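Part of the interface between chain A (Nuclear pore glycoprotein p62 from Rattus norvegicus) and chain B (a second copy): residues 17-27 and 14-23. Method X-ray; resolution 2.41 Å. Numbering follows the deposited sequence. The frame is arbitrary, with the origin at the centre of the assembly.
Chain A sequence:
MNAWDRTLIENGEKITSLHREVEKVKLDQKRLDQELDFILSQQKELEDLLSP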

ATOM      1  N   SER A  17      10.822  -9.915   7.401  1.00 42.45           N
ATOM      2  CA  SER A  17       9.414 -10.228   7.214  1.00 45.37           C
ATOM      3  C   SER A  17       8.561  -9.023   6.760  1.00 47.57           C
ATOM      4  O   SER A  17       7.701  -9.162   5.882  1.00 46.96           O
ATOM      5  CB  SER A  17       8.865 -10.807   8.520  1.00 47.83           C
ATOM      6  OG  SER A  17       7.468 -11.015   8.471  1.00 50.86           O
ATOM      7  N   LEU A  18       8.780  -7.854   7.356  1.00 46.14           N
ATOM      8  CA  LEU A  18       8.050  -6.651   6.946  1.00 45.43           C
ATOM      9  C   LEU A  18       8.487  -6.221   5.559  1.00 45.61           C
ATOM     10  O   LEU A  18       7.719  -5.652   4.804  1.00 42.41           O
ATOM     11  CB  LEU A  18       8.269  -5.500   7.930  1.00 47.79           C
ATOM     12  CG  LEU A  18       7.513  -5.552   9.260  1.00 50.60           C
ATOM     13  CD1 LEU A  18       7.840  -4.327  10.090  1.00 50.74           C
ATOM     14  CD2 LEU A  18       6.008  -5.660   9.036  1.00 49.25           C
ATOM     15  N   HIS A  19       9.747  -6.474   5.238  1.00 47.70           N
ATOM     16  CA  HIS A  19      10.262  -6.170   3.915  1.00 45.20           C
ATOM     17  C   HIS A  19       9.475  -6.887   2.825  1.00 46.86           C
ATOM     18  O   HIS A  19       9.128  -6.289   1.814  1.00 49.43           O
ATOM     19  CB  HIS A  19      11.722  -6.560   3.833  1.00 45.15           C
ATOM     20  CG  HIS A  19      12.326  -6.369   2.483  1.00 50.57           C
ATOM     21  ND1 HIS A  19      12.780  -5.148   2.039  1.00 51.88           N
ATOM     22  CD2 HIS A  19      12.578  -7.250   1.487  1.00 52.61           C
ATOM     23  CE1 HIS A  19      13.282  -5.281   0.827  1.00 53.08           C
ATOM     24  NE2 HIS A  19      13.172  -6.551   0.467  1.00 52.00           N
ATOM     25  N   ARG A  20       9.196  -8.171   3.031  1.00 45.01           N
ATOM     26  CA  ARG A  20       8.483  -8.950   2.029  1.00 48.55           C
ATOM     27  C   ARG A  20       7.052  -8.436   1.908  1.00 47.16           C
ATOM     28  O   ARG A  20       6.513  -8.297   0.803  1.00 44.22           O
ATOM     29  CB  ARG A  20       8.478 -10.445   2.373  1.00 48.59           C
ATOM     30  CG  ARG A  20       7.156 -11.139   1.968  1.00 60.93           C
ATOM     31  CD  ARG A  20       6.954 -12.524   2.582  1.00 66.35           C
ATOM     32  NE  ARG A  20       8.164 -13.333   2.501  1.00 76.50           N
ATOM     33  CZ  ARG A  20       8.767 -13.863   3.556  1.00 77.79           C
ATOM     34  NH1 ARG A  20       8.264 -13.661   4.768  1.00 73.77           N
ATOM     35  NH2 ARG A  20       9.869 -14.583   3.399  1.00 86.64           N
ATOM     36  N   GLU A  21       6.449  -8.150   3.056  1.00 42.84           N
ATOM     37  CA  GLU A  21       5.085  -7.682   3.089  1.00 47.15           C
ATOM     38  C   GLU A  21       4.961  -6.323   2.418  1.00 47.26           C
ATOM     39  O   GLU A  21       3.968  -6.062   1.744  1.00 43.07           O
ATOM     40  CB  GLU A  21       4.571  -7.616   4.518  1.00 40.53           C
ATOM     41  CG  GLU A  21       4.384  -8.971   5.168  1.00 47.62           C
ATOM     42  CD  GLU A  21       3.528  -9.933   4.363  1.00 52.56           C
ATOM     43  OE1 GLU A  21       2.544  -9.495   3.718  1.00 56.29           O
ATOM     44  OE2 GLU A  21       3.849 -11.148   4.379  1.00 58.42           O
ATOM     45  N   VAL A  22       5.962  -5.463   2.595  1.00 41.16           N
ATOM     46  CA  VAL A  22       5.963  -4.160   1.928  1.00 43.96           C
ATOM     47  C   VAL A  22       6.214  -4.288   0.419  1.00 45.00           C
ATOM     48  O   VAL A  22       5.671  -3.525  -0.377  1.00 40.98           O
ATOM     49  CB  VAL A  22       6.996  -3.213   2.562  1.00 38.12           C
ATOM     50  CG1 VAL A  22       7.498  -2.173   1.580  1.00 33.25           C
ATOM     51  CG2 VAL A  22       6.377  -2.535   3.753  1.00 44.42           C
ATOM     52  N   GLU A  23       7.028  -5.256   0.024  1.00 45.68           N
ATOM     53  CA  GLU A  23       7.214  -5.520  -1.395  1.00 48.85           C
ATOM     54  C   GLU A  23       5.885  -5.979  -2.000  1.00 49.42           C
ATOM     55  O   GLU A  23       5.539  -5.633  -3.130  1.00 46.76           O
ATOM     56  CB  GLU A  23       8.306  -6.566  -1.613  1.00 51.89           C
ATOM     57  CG  GLU A  23       9.701  -5.986  -1.609  1.00 51.65           C
ATOM     58  CD  GLU A  23       9.901  -4.953  -2.704  1.00 52.27           C
ATOM     59  OE1 GLU A  23      10.003  -5.341  -3.890  1.00 52.31           O
ATOM     60  OE2 GLU A  23       9.959  -3.747  -2.382  1.00 55.41           O
ATOM     61  N   LYS A  24       5.130  -6.730  -1.208  1.00 49.79           N
ATOM     62  CA  LYS A  24       3.847  -7.257  -1.635  1.00 44.62           C
ATOM     63  C   LYS A  24       2.828  -6.140  -1.871  1.00 48.24           C
ATOM     64  O   LYS A  24       2.166  -6.124  -2.919  1.00 46.48           O
ATOM     65  CB  LYS A  24       3.323  -8.257  -0.603  1.00 46.33           C
ATOM     66  CG  LYS A  24       2.059  -9.006  -0.995  1.00 50.02           C
ATOM     67  CD  LYS A  24       2.179  -9.631  -2.384  1.00 58.72           C
ATOM     68  CE  LYS A  24       0.870 -10.267  -2.839  1.00 57.01           C
ATOM     69  NZ  LYS A  24      -0.300  -9.382  -2.598  1.00 55.73           N
ATOM     70  N   VAL A  25       2.689  -5.205  -0.934  1.00 42.79           N
ATOM     71  CA  VAL A  25       1.676  -4.166  -1.133  1.00 45.43           C
ATOM     72  C   VAL A  25       2.101  -3.088  -2.130  1.00 42.17           C
ATOM     73  O   VAL A  25       1.289  -2.259  -2.502  1.00 42.70           O
ATOM     74  CB  VAL A  25       1.270  -3.463   0.179  1.00 42.44           C
ATOM     75  CG1 VAL A  25       1.017  -4.477   1.260  1.00 43.94           C
ATOM     76  CG2 VAL A  25       2.301  -2.443   0.584  1.00 42.48           C
ATOM     77  N   LYS A  26       3.362  -3.089  -2.553  1.00 42.73           N
ATOM     78  CA  LYS A  26       3.804  -2.182  -3.612  1.00 43.80           C
ATOM     79  C   LYS A  26       3.423  -2.793  -4.935  1.00 46.01           C
ATOM     80  O   LYS A  26       2.975  -2.094  -5.851  1.00 46.74           O
ATOM     81  CB  LYS A  26       5.313  -1.937  -3.587  1.00 45.42           C
ATOM     82  CG  LYS A  26       5.823  -1.057  -2.466  1.00 45.34           C
ATOM     83  CD  LYS A  26       7.323  -1.306  -2.226  1.00 52.65           C
ATOM     84  CE  LYS A  26       8.196  -0.776  -3.374  1.00 56.05           C
ATOM     85  NZ  LYS A  26       9.658  -1.025  -3.149  1.00 58.31           N
ATOM     86  N   LEU A  27       3.621  -4.103  -5.035  1.00 46.00           N
ATOM     87  CA  LEU A  27       3.231  -4.835  -6.236  1.00 48.94           C
ATOM     88  C   LEU A  27       1.739  -4.665  -6.471  1.00 46.35           C
ATOM     89  O   LEU A  27       1.326  -4.278  -7.546  1.00 47.89           O
ATOM     90  CB  LEU A  27       3.585  -6.316  -6.122  1.00 50.02           C
ATOM     91  CG  LEU A  27       3.346  -7.075  -7.427  1.00 48.34           C
ATOM     92  CD1 LEU A  27       4.459  -6.783  -8.425  1.00 48.18           C
ATOM     93  CD2 LEU A  27       3.218  -8.563  -7.187  1.00 47.54           C
TER
ATOM     94  N   LYS B  14      17.131   0.156   7.549  1.00 48.19           N
ATOM     95  CA  LYS B  14      16.139  -0.646   6.842  1.00 44.23           C
ATOM     96  C   LYS B  14      14.712  -0.254   7.243  1.00 46.31           C
ATOM     97  O   LYS B  14      13.919   0.137   6.388  1.00 46.83           O
ATOM     98  CB  LYS B  14      16.398  -2.133   7.107  1.00 42.83           C
ATOM     99  CG  LYS B  14      15.804  -3.088   6.107  1.00 49.55           C
ATOM    100  CD  LYS B  14      16.453  -4.467   6.158  1.00 46.54           C
ATOM    101  CE  LYS B  14      17.941  -4.443   5.819  1.00 56.18           C
ATOM    102  NZ  LYS B  14      18.573  -5.807   6.001  1.00 57.24           N
ATOM    103  N   ILE B  15      14.398  -0.323   8.535  1.00 43.35           N
ATOM    104  CA  ILE B  15      13.059   0.010   9.035  1.00 43.63           C
ATOM    105  C   ILE B  15      12.664   1.458   8.671  1.00 50.35           C
ATOM    106  O   ILE B  15      11.490   1.768   8.412  1.00 47.02           O
ATOM    107  CB  ILE B  15      12.974  -0.204  10.573  1.00 46.30           C
ATOM    108  CG1 ILE B  15      11.554  -0.014  11.102  1.00 47.75           C
ATOM    109  CG2 ILE B  15      13.950   0.711  11.325  1.00 52.09           C
ATOM    110  CD1 ILE B  15      10.653  -1.189  10.849  1.00 54.25           C
ATOM    111  N   THR B  16      13.653   2.339   8.612  1.00 49.14           N
ATOM    112  CA  THR B  16      13.396   3.712   8.213  1.00 51.42           C
ATOM    113  C   THR B  16      13.032   3.768   6.739  1.00 46.91           C
ATOM    114  O   THR B  16      12.106   4.469   6.359  1.00 47.64           O
ATOM    115  CB  THR B  16      14.603   4.602   8.508  1.00 50.28           C
ATOM    116  OG1 THR B  16      14.713   4.762   9.929  1.00 52.62           O
ATOM    117  CG2 THR B  16      14.449   5.967   7.844  1.00 48.75           C
ATOM    118  N   SER B  17      13.752   3.000   5.928  1.00 50.04           N
ATOM    119  CA  SER B  17      13.492   2.901   4.491  1.00 50.71           C
ATOM    120  C   SER B  17      12.181   2.195   4.187  1.00 50.35           C
ATOM    121  O   SER B  17      11.625   2.345   3.110  1.00 52.67           O
ATOM    122  CB  SER B  17      14.635   2.169   3.795  1.00 52.84           C
ATOM    123  OG  SER B  17      14.315   1.865   2.456  1.00 52.24           O
ATOM    124  N   LEU B  18      11.680   1.419   5.134  1.00 50.62           N
ATOM    125  CA  LEU B  18      10.414   0.754   4.910  1.00 47.91           C
ATOM    126  C   LEU B  18       9.268   1.723   5.184  1.00 49.31           C
ATOM    127  O   LEU B  18       8.289   1.740   4.441  1.00 48.61           O
ATOM    128  CB  LEU B  18      10.301  -0.501   5.769  1.00 44.40           C
ATOM    129  CG  LEU B  18      11.081  -1.738   5.320  1.00 46.46           C
ATOM    130  CD1 LEU B  18      10.847  -2.894   6.299  1.00 44.93           C
ATOM    131  CD2 LEU B  18      10.693  -2.147   3.894  1.00 43.97           C
ATOM    132  N   HIS B  19       9.398   2.539   6.230  1.00 48.19           N
ATOM    133  CA  HIS B  19       8.380   3.543   6.548  1.00 51.78           C
ATOM    134  C   HIS B  19       8.161   4.496   5.393  1.00 52.36           C
ATOM    135  O   HIS B  19       7.029   4.870   5.078  1.00 46.38           O
ATOM    136  CB  HIS B  19       8.757   4.341   7.790  1.00 50.70           C
ATOM    137  CG  HIS B  19       8.290   3.712   9.061  1.00 57.39           C
ATOM    138  ND1 HIS B  19       6.995   3.841   9.518  1.00 57.24           N
ATOM    139  CD2 HIS B  19       8.938   2.945   9.974  1.00 54.86           C
ATOM    140  CE1 HIS B  19       6.865   3.176  10.657  1.00 55.61           C
ATOM    141  NE2 HIS B  19       8.024   2.628  10.953  1.00 57.30           N
ATOM    142  N   ARG B  20       9.267   4.895   4.784  1.00 50.40           N
ATOM    143  CA  ARG B  20       9.238   5.701   3.593  1.00 49.53           C
ATOM    144  C   ARG B  20       8.488   5.000   2.453  1.00 52.10           C
ATOM    145  O   ARG B  20       7.636   5.627   1.836  1.00 50.52           O
ATOM    146  CB  ARG B  20      10.667   6.070   3.189  1.00 51.52           C
ATOM    147  CG  ARG B  20      11.296   5.168   2.116  1.00 59.09           C
ATOM    148  CD  ARG B  20      12.568   5.739   1.635  1.00 67.77           C
ATOM    149  NE  ARG B  20      12.277   7.048   1.048  1.00 74.69           N
ATOM    150  CZ  ARG B  20      13.215   7.833   0.532  1.00 81.47           C
ATOM    151  NH1 ARG B  20      14.483   7.420   0.524  1.00 73.09           N
ATOM    152  NH2 ARG B  20      12.893   8.984  -0.030  1.00 81.46           N
ATOM    153  N   GLU B  21       8.745   3.711   2.199  1.00 52.21           N
ATOM    154  CA  GLU B  21       8.054   3.009   1.105  1.00 50.70           C
ATOM    155  C   GLU B  21       6.589   2.931   1.428  1.00 47.46           C
ATOM    156  O   GLU B  21       5.752   3.159   0.563  1.00 50.33           O
ATOM    157  CB  GLU B  21       8.598   1.598   0.866  1.00 49.03           C
ATOM    158  CG  GLU B  21      10.038   1.544   0.389  1.00 53.54           C
ATOM    159  CD  GLU B  21      10.268   2.294  -0.908  1.00 61.07           C
ATOM    160  OE1 GLU B  21       9.620   1.960  -1.932  1.00 62.23           O
ATOM    161  OE2 GLU B  21      11.113   3.215  -0.911  1.00 60.91           O
ATOM    162  N   VAL B  22       6.267   2.635   2.682  1.00 44.75           N
ATOM    163  CA  VAL B  22       4.863   2.501   3.046  1.00 47.96           C
ATOM    164  C   VAL B  22       4.143   3.830   2.876  1.00 49.01           C
ATOM    165  O   VAL B  22       3.037   3.878   2.326  1.00 46.97           O
ATOM    166  CB  VAL B  22       4.700   1.971   4.463  1.00 42.63           C
ATOM    167  CG1 VAL B  22       3.499   2.577   5.144  1.00 46.39           C
ATOM    168  CG2 VAL B  22       4.555   0.476   4.412  1.00 46.92           C
ATOM    169  N   GLU B  23       4.803   4.904   3.287  1.00 44.89           N
ATOM    170  CA  GLU B  23       4.256   6.246   3.150  1.00 45.66           C
ATOM    171  C   GLU B  23       3.932   6.556   1.686  1.00 48.31           C
ATOM    172  O   GLU B  23       2.898   7.124   1.371  1.00 43.76           O
ATOM    173  CB  GLU B  23       5.248   7.273   3.710  1.00 47.70           C
ATOM    174  CG  GLU B  23       4.633   8.615   4.115  1.00 53.21           C
ATOM    175  CD  GLU B  23       3.681   8.520   5.312  1.00 57.98           C
ATOM    176  OE1 GLU B  23       3.623   7.461   5.978  1.00 53.90           O
ATOM    177  OE2 GLU B  23       2.988   9.523   5.588  1.00 61.02           O
TER

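What fills the centre of the contact? Two helices run side by side in the same direction, 20° apart, and the CA-to-CB bonds of Val22(A) and Leu18(B) each point toward the partner helix. Val22(A) CG2 meets Val22(B) CG2 at 3.6 Å, where the backbones come close enough, 6.8 Å from CA to CA, for two short branched side chains to touch. The other methyl, Val22(A) CG1, lies 3.9 Å from Leu18(B) CD2 and 4.0 Å from Glu21(B) CB. Both valines, Leu18(A), Leu18(B) and Ile15(B) are buried, as suits their apolar side chains; the two stretches together bury 368 Å².

How does the longer leucine side chain of chain B use its reach? Leu18(B), with chi1 m and chi2 t, has the largest area covered by the opposing stretch. Its CD1 approaches Leu18(A) CB at 4.0 Å and the backbone of the next residue, His19(A) N, at 3.9 Å, while CD2 turns to Val22(A). One side chain thus spans a full turn of the chain A helix. Farther toward the N-terminal end, Leu18(A) CD1 and Ile15(B) CD1 extend the apolar seam more loosely, at 4.3 Å.

What borders this seam on the histidine side? The CA-to-CB bond of His19(A) points sideways, and the residue remains exposed, with its ND1 4.1 Å from Leu18(B) CD2. The ring meets this methyl obliquely, at the margin of the apolar seam, where a histidine can pack against leucine and still be exposed.

What closes the polar edge? Lys26(A), one turn beyond Val22(A), forms a salt bridge with Glu21(B); the hydrogen bond within it, from Lys26(A) NZ to Glu21(B) OE1 at 3.2 Å, is weak. The same NZ binds Glu23(A) OE2 more closely, at 2.8 Å, placing the ammonium between two carboxylates. Glu21(B) suits this border because its CB packs against valine while its carboxylate meets the lysine.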